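PDB 5NPY: flagellar basal body protein from Helicobacter pylori, which probably builds part of the flagellar hook, the curved, flexible joint that passes torque from the basal-body motor to the filament. Local coordinates for residues Y266-T278 and N381-R393. Sequence-based numbering, arbitrary orientation.
Sequences YGDAEKGENQFKT and NSNDPTSSPTSKR. With 144 (tris-hydroxymethyl-methyl-ammonium), chain B.
Lys-277 NZ donates to Ser-382 O across the contact at 3.0 Å, with the donor 17° from the carbonyl plane, a worked example of one buried ammonium serving two loops. Five oxygens ring this NZ, those of Ser-382 O, Tyr-266 OH, waters 4 and 5 and Asp-228, a salt-bridge partner, so its three protons must be shared among them. Tyr-266 OH is also hydrogen-bonded to Asp-228, whose carboxylate thus serves both side chains. The interface joins two separate beta sheets, probably of different domains, in this elongated hook protein: residues 266-278 hold the link between strands 260-266 and 275-276 of a mixed five-stranded sheet, whereas 381-393 connects strands 370-381 and 396-406 of an antiparallel one. Lys-277 runs extended until a bend at chi4 (86°) turns NZ toward Ser-382, while CE lies 3.2 Å from Asn-381 OD1.

That oxygen receives Arg-393 NE and NH2 side-on, both from one face of the Asn-381 amide, and NH2 also reaches Asn-226 O; Asn-381 ND2 meanwhile binds the main-chain Arg-393 O. Thr-278 CG2 sits 3.4 Å above the plane, over the centre of one guanidinium face; the bound tris-hydroxymethyl-methyl-ammonium lies over the opposite one.

Where the loops reach the surface, polar side chains take over. Lys-392 NZ forms a salt bridge with Glu-270 OE1 at 2.8 Å, on the oxygen's syn side, and water 2 links the same OE1 to Asp-268 OD2. Lys-271, bent at chi2 and chi4, brings its NZ to Ser-388 OG at 3.0 Å. Asp-268 OD2 also accepts from Glu-270 N in an Asx turn, while OD1 faces Ser-391 OG at 2.7 Å. Water 1 adds a further bridge, accepting from Asp-268 N and donating to Asp-384 OD2, which water 5 links to Lys-277 NZ.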
loop_
_atom_site.group_PDB
_atom_site.type_symbol
_atom_site.label_atom_id
_atom_site.label_comp_id
_atom_site.label_asym_id
_atom_site.label_seq_id
_atom_site.Cartn_x
_atom_site.Cartn_y
_atom_site.Cartn_z
ATOM N N TYR A 266 -22.904 -3.502 -30.443
ATOM C CA TYR A 266 -21.826 -3.590 -29.473
ATOM C C TYR A 266 -21.862 -4.933 -28.764
ATOM O O TYR A 266 -22.918 -5.374 -28.292
ATOM C CB TYR A 266 -21.905 -2.453 -28.453
ATOM C CG TYR A 266 -20.813 -2.519 -27.408
ATOM C CD1 TYR A 266 -21.034 -3.139 -26.173
ATOM C CD2 TYR A 266 -19.544 -1.978 -27.658
ATOM C CE1 TYR A 266 -20.021 -3.220 -25.213
ATOM C CE2 TYR A 266 -18.527 -2.044 -26.694
ATOM C CZ TYR A 266 -18.778 -2.657 -25.477
ATOM O OH TYR A 266 -17.794 -2.732 -24.530
ATOM N N GLY A 267 -20.696 -5.555 -28.662
ATOM C CA GLY A 267 -20.559 -6.836 -27.998
ATOM C C GLY A 267 -19.292 -7.536 -28.451
ATOM O O GLY A 267 -18.514 -7.013 -29.250
ATOM N N ASP A 268 -19.090 -8.736 -27.901
ATOM C CA ASP A 268 -17.950 -9.591 -28.249
ATOM C C ASP A 268 -17.752 -9.625 -29.766
ATOM O O ASP A 268 -18.622 -10.111 -30.500
ATOM C CB ASP A 268 -18.169 -11.006 -27.685
ATOM C CG ASP A 268 -16.940 -11.936 -27.858
ATOM O OD1 ASP A 268 -16.752 -12.833 -27.008
ATOM O OD2 ASP A 268 -16.171 -11.788 -28.835
ATOM N N ALA A 269 -16.625 -9.093 -30.249
ATOM C CA ALA A 269 -16.402 -8.995 -31.692
ATOM C C ALA A 269 -16.440 -10.353 -32.403
ATOM O O ALA A 269 -16.647 -10.390 -33.621
ATOM C CB ALA A 269 -15.064 -8.288 -31.983
ATOM N N GLU A 270 -16.273 -11.466 -31.680
ATOM C CA GLU A 270 -16.253 -12.781 -32.313
ATOM C C GLU A 270 -17.611 -13.480 -32.341
ATOM O O GLU A 270 -17.722 -14.537 -32.973
ATOM C CB GLU A 270 -15.222 -13.688 -31.625
ATOM C CG GLU A 270 -13.842 -13.055 -31.564
ATOM C CD GLU A 270 -12.711 -14.043 -31.351
ATOM O OE1 GLU A 270 -12.388 -14.355 -30.183
ATOM O OE2 GLU A 270 -12.126 -14.490 -32.359
ATOM N N LYS A 271 -18.585 -13.160 -31.952
ATOM C CA LYS A 271 -19.967 -13.547 -31.698
ATOM C C LYS A 271 -20.906 -12.719 -32.559
ATOM O O LYS A 271 -20.535 -11.668 -33.089
ATOM C CB LYS A 271 -20.338 -13.362 -30.229
ATOM C CG LYS A 271 -19.524 -14.212 -29.295
ATOM C CD LYS A 271 -19.840 -15.692 -29.460
ATOM C CE LYS A 271 -18.998 -16.539 -28.497
ATOM N NZ LYS A 271 -19.338 -16.271 -27.042
ATOM N N GLY A 272 -22.019 -13.334 -32.926
ATOM C CA GLY A 272 -23.069 -12.613 -33.623
ATOM C C GLY A 272 -22.638 -12.022 -34.960
ATOM O O GLY A 272 -21.613 -12.385 -35.558
ATOM N N GLU A 273 -23.451 -11.074 -35.417
ATOM C CA GLU A 273 -23.287 -10.435 -36.715
ATOM C C GLU A 273 -22.978 -8.953 -36.534
ATOM O O GLU A 273 -23.690 -8.241 -35.801
ATOM C CB GLU A 273 -24.550 -10.618 -37.560
ATOM C CG GLU A 273 -24.464 -10.048 -38.964
ATOM C CD GLU A 273 -25.814 -10.020 -39.654
ATOM O OE1 GLU A 273 -26.818 -10.374 -38.997
ATOM O OE2 GLU A 273 -25.871 -9.639 -40.845
ATOM N N ASN A 274 -21.920 -8.495 -37.217
ATOM C CA ASN A 274 -21.496 -7.094 -37.212
ATOM C C ASN A 274 -21.306 -6.569 -35.794
ATOM O O ASN A 274 -21.689 -5.446 -35.477
ATOM C CB ASN A 274 -22.485 -6.211 -37.991
ATOM C CG ASN A 274 -22.510 -6.542 -39.469
ATOM O OD1 ASN A 274 -21.595 -7.193 -39.971
ATOM N ND2 ASN A 274 -23.558 -6.110 -40.174
ATOM N N GLN A 275 -20.724 -7.392 -34.924
ATOM C CA GLN A 275 -20.470 -6.971 -33.554
ATOM C C GLN A 275 -19.113 -6.282 -33.454
ATOM O O GLN A 275 -18.181 -6.593 -34.188
ATOM C CB GLN A 275 -20.551 -8.155 -32.588
ATOM C CG GLN A 275 -21.944 -8.779 -32.558
ATOM C CD GLN A 275 -22.363 -9.329 -31.197
ATOM O OE1 GLN A 275 -21.541 -9.520 -30.296
ATOM N NE2 GLN A 275 -23.655 -9.598 -31.052
ATOM N N PHE A 276 -19.031 -5.305 -32.568
ATOM C CA PHE A 276 -17.801 -4.559 -32.343
ATOM C C PHE A 276 -17.716 -4.225 -30.871
ATOM O O PHE A 276 -18.734 -4.170 -30.165
ATOM C CB PHE A 276 -17.722 -3.247 -33.138
ATOM C CG PHE A 276 -18.783 -2.229 -32.746
ATOM C CD1 PHE A 276 -20.114 -2.382 -33.183
ATOM C CD2 PHE A 276 -18.457 -1.118 -31.955
ATOM C CE1 PHE A 276 -21.111 -1.452 -32.831
ATOM C CE2 PHE A 276 -19.455 -0.169 -31.601
ATOM C CZ PHE A 276 -20.790 -0.344 -32.039
ATOM N N LYS A 277 -16.487 -4.000 -30.428
ATOM C CA LYS A 277 -16.216 -3.678 -29.041
ATOM C C LYS A 277 -15.262 -2.487 -28.967
ATOM O O LYS A 277 -15.534 -1.518 -28.243
ATOM C CB LYS A 277 -15.615 -4.877 -28.330
ATOM C CG LYS A 277 -15.362 -4.628 -26.855
ATOM C CD LYS A 277 -15.385 -5.900 -26.114
ATOM C CE LYS A 277 -14.880 -5.687 -24.691
ATOM N NZ LYS A 277 -15.947 -5.254 -23.754
ATOM N N THR A 278 -14.160 -2.531 -29.727
ATOM C CA THR A 278 -13.137 -1.486 -29.705
ATOM C C THR A 278 -13.371 -0.473 -30.807
ATOM O O THR A 278 -14.127 -0.707 -31.748
ATOM C CB THR A 278 -11.733 -2.059 -29.899
ATOM O OG1 THR A 278 -11.633 -2.563 -31.235
ATOM C CG2 THR A 278 -11.410 -3.151 -28.882
ATOM N N ASN A 381 -10.723 -1.235 -21.158
ATOM C CA ASN A 381 -11.651 -2.298 -21.485
ATOM C C ASN A 381 -12.674 -2.417 -20.370
ATOM O O ASN A 381 -12.312 -2.402 -19.191
ATOM C CB ASN A 381 -10.949 -3.652 -21.665
ATOM C CG ASN A 381 -11.835 -4.660 -22.341
ATOM O OD1 ASN A 381 -12.121 -4.543 -23.528
ATOM N ND2 ASN A 381 -12.310 -5.635 -21.583
ATOM N N SER A 382 -13.940 -2.554 -20.739
ATOM C CA SER A 382 -14.982 -2.716 -19.736
ATOM C C SER A 382 -15.537 -4.135 -19.798
ATOM O O SER A 382 -15.525 -4.781 -20.855
ATOM C CB SER A 382 -16.093 -1.681 -19.933
ATOM O OG SER A 382 -16.893 -2.045 -21.033
ATOM N N ASN A 383 -15.983 -4.638 -18.651
ATOM C CA ASN A 383 -16.513 -5.999 -18.568
ATOM C C ASN A 383 -17.995 -5.977 -18.952
ATOM O O ASN A 383 -18.851 -5.553 -18.180
ATOM C CB ASN A 383 -16.281 -6.585 -17.180
ATOM C CG ASN A 383 -17.190 -7.793 -16.877
ATOM O OD1 ASN A 383 -17.994 -7.765 -15.938
ATOM N ND2 ASN A 383 -17.080 -8.836 -17.685
ATOM N N ASP A 384 -18.278 -6.429 -20.166
ATOM C CA ASP A 384 -19.627 -6.537 -20.677
ATOM C C ASP A 384 -20.301 -7.762 -20.046
ATOM O O ASP A 384 -19.784 -8.869 -20.181
ATOM C CB ASP A 384 -19.581 -6.625 -22.206
ATOM C CG ASP A 384 -20.972 -6.821 -22.852
ATOM O OD1 ASP A 384 -21.957 -7.078 -22.143
ATOM O OD2 ASP A 384 -21.090 -6.676 -24.107
ATOM N N PRO A 385 -21.433 -7.601 -19.348
ATOM C CA PRO A 385 -22.055 -8.774 -18.716
ATOM C C PRO A 385 -22.486 -9.842 -19.700
ATOM O O PRO A 385 -22.609 -10.993 -19.292
ATOM C CB PRO A 385 -23.258 -8.174 -17.970
ATOM C CG PRO A 385 -23.566 -6.910 -18.705
ATOM C CD PRO A 385 -22.188 -6.373 -19.049
ATOM N N THR A 386 -22.699 -9.521 -20.978
ATOM C CA THR A 386 -23.107 -10.560 -21.919
ATOM C C THR A 386 -21.938 -11.354 -22.499
ATOM O O THR A 386 -22.167 -12.215 -23.355
ATOM C CB THR A 386 -23.914 -9.969 -23.069
ATOM O OG1 THR A 386 -23.112 -9.009 -23.767
ATOM C CG2 THR A 386 -25.221 -9.315 -22.555
ATOM N N SER A 387 -20.711 -11.091 -22.064
ATOM C CA SER A 387 -19.542 -11.834 -22.516
ATOM C C SER A 387 -19.434 -13.181 -21.798
ATOM O O SER A 387 -19.781 -13.308 -20.624
ATOM C CB SER A 387 -18.283 -11.024 -22.245
ATOM O OG SER A 387 -18.107 -10.929 -20.840
ATOM N N SER A 388 -18.927 -14.185 -22.510
ATOM C CA SER A 388 -18.702 -15.520 -21.961
ATOM C C SER A 388 -17.244 -15.708 -21.548
ATOM O O SER A 388 -16.384 -14.877 -21.846
ATOM C CB SER A 388 -19.097 -16.578 -22.983
ATOM O OG SER A 388 -18.365 -16.397 -24.182
ATOM N N PRO A 389 -16.931 -16.794 -20.813
ATOM C CA PRO A 389 -15.520 -17.099 -20.517
ATOM C C PRO A 389 -14.621 -17.198 -21.749
ATOM O O PRO A 389 -13.405 -17.035 -21.616
ATOM C CB PRO A 389 -15.591 -18.442 -19.771
ATOM C CG PRO A 389 -17.069 -18.662 -19.423
ATOM C CD PRO A 389 -17.855 -17.485 -19.891
ATOM N N THR A 390 -15.171 -17.427 -22.945
ATOM C CA THR A 390 -14.319 -17.458 -24.139
ATOM C C THR A 390 -13.958 -16.075 -24.684
ATOM O O THR A 390 -13.097 -15.989 -25.571
ATOM C CB THR A 390 -14.974 -18.251 -25.274
ATOM O OG1 THR A 390 -16.052 -17.496 -25.848
ATOM C CG2 THR A 390 -15.492 -19.572 -24.767
ATOM N N SER A 391 -14.602 -15.007 -24.209
ATOM C CA SER A 391 -14.351 -13.676 -24.763
ATOM C C SER A 391 -12.927 -13.254 -24.445
ATOM O O SER A 391 -12.474 -13.391 -23.305
ATOM C CB SER A 391 -15.340 -12.654 -24.191
ATOM O OG SER A 391 -16.673 -13.103 -24.328
ATOM N N LYS A 392 -12.208 -12.763 -25.451
ATOM C CA LYS A 392 -10.819 -12.393 -25.206
ATOM C C LYS A 392 -10.684 -11.119 -24.382
ATOM O O LYS A 392 -9.637 -10.911 -23.766
ATOM C CB LYS A 392 -10.076 -12.239 -26.529
ATOM C CG LYS A 392 -9.970 -13.540 -27.260
ATOM C CD LYS A 392 -9.366 -13.378 -28.634
ATOM C CE LYS A 392 -8.984 -14.739 -29.157
ATOM N NZ LYS A 392 -10.170 -15.653 -29.111
ATOM N N ARG A 393 -11.712 -10.262 -24.360
ATOM C CA ARG A 393 -11.623 -9.027 -23.593
ATOM C C ARG A 393 -12.761 -9.018 -22.587
ATOM O O ARG A 393 -13.497 -8.029 -22.462
ATOM C CB ARG A 393 -11.664 -7.813 -24.519
ATOM C CG ARG A 393 -10.560 -7.806 -25.604
ATOM C CD ARG A 393 -10.799 -6.649 -26.557
ATOM N NE ARG A 393 -10.807 -5.382 -25.822
ATOM C CZ ARG A 393 -9.916 -4.397 -25.940
ATOM N NH1 ARG A 393 -8.921 -4.448 -26.817
ATOM N NH2 ARG A 393 -10.076 -3.313 -25.196
HETATM C C1 144 B . -5.365 -5.293 -24.150
HETATM N N 144 B . -5.751 -3.960 -23.688
HETATM C C2 144 B . -6.113 -3.127 -24.836
HETATM O O2 144 B . -5.007 -2.596 -25.524
HETATM C C3 144 B . -4.643 -3.335 -22.975
HETATM O O3 144 B . -5.108 -2.280 -22.163
HETATM C C4 144 B . -6.907 -3.966 -22.776
HETATM O O4 144 B . -7.553 -5.190 -22.505
HETATM O O HOH W 1 -20.156 -9.405 -25.353
HETATM O O HOH W 2 -13.678 -12.877 -28.136
HETATM O O HOH W 3 -16.173 -15.279 -27.652
HETATM O O HOH W 4 -16.492 -7.571 -21.841
HETATM O O HOH W 5 -18.267 -6.427 -25.074
#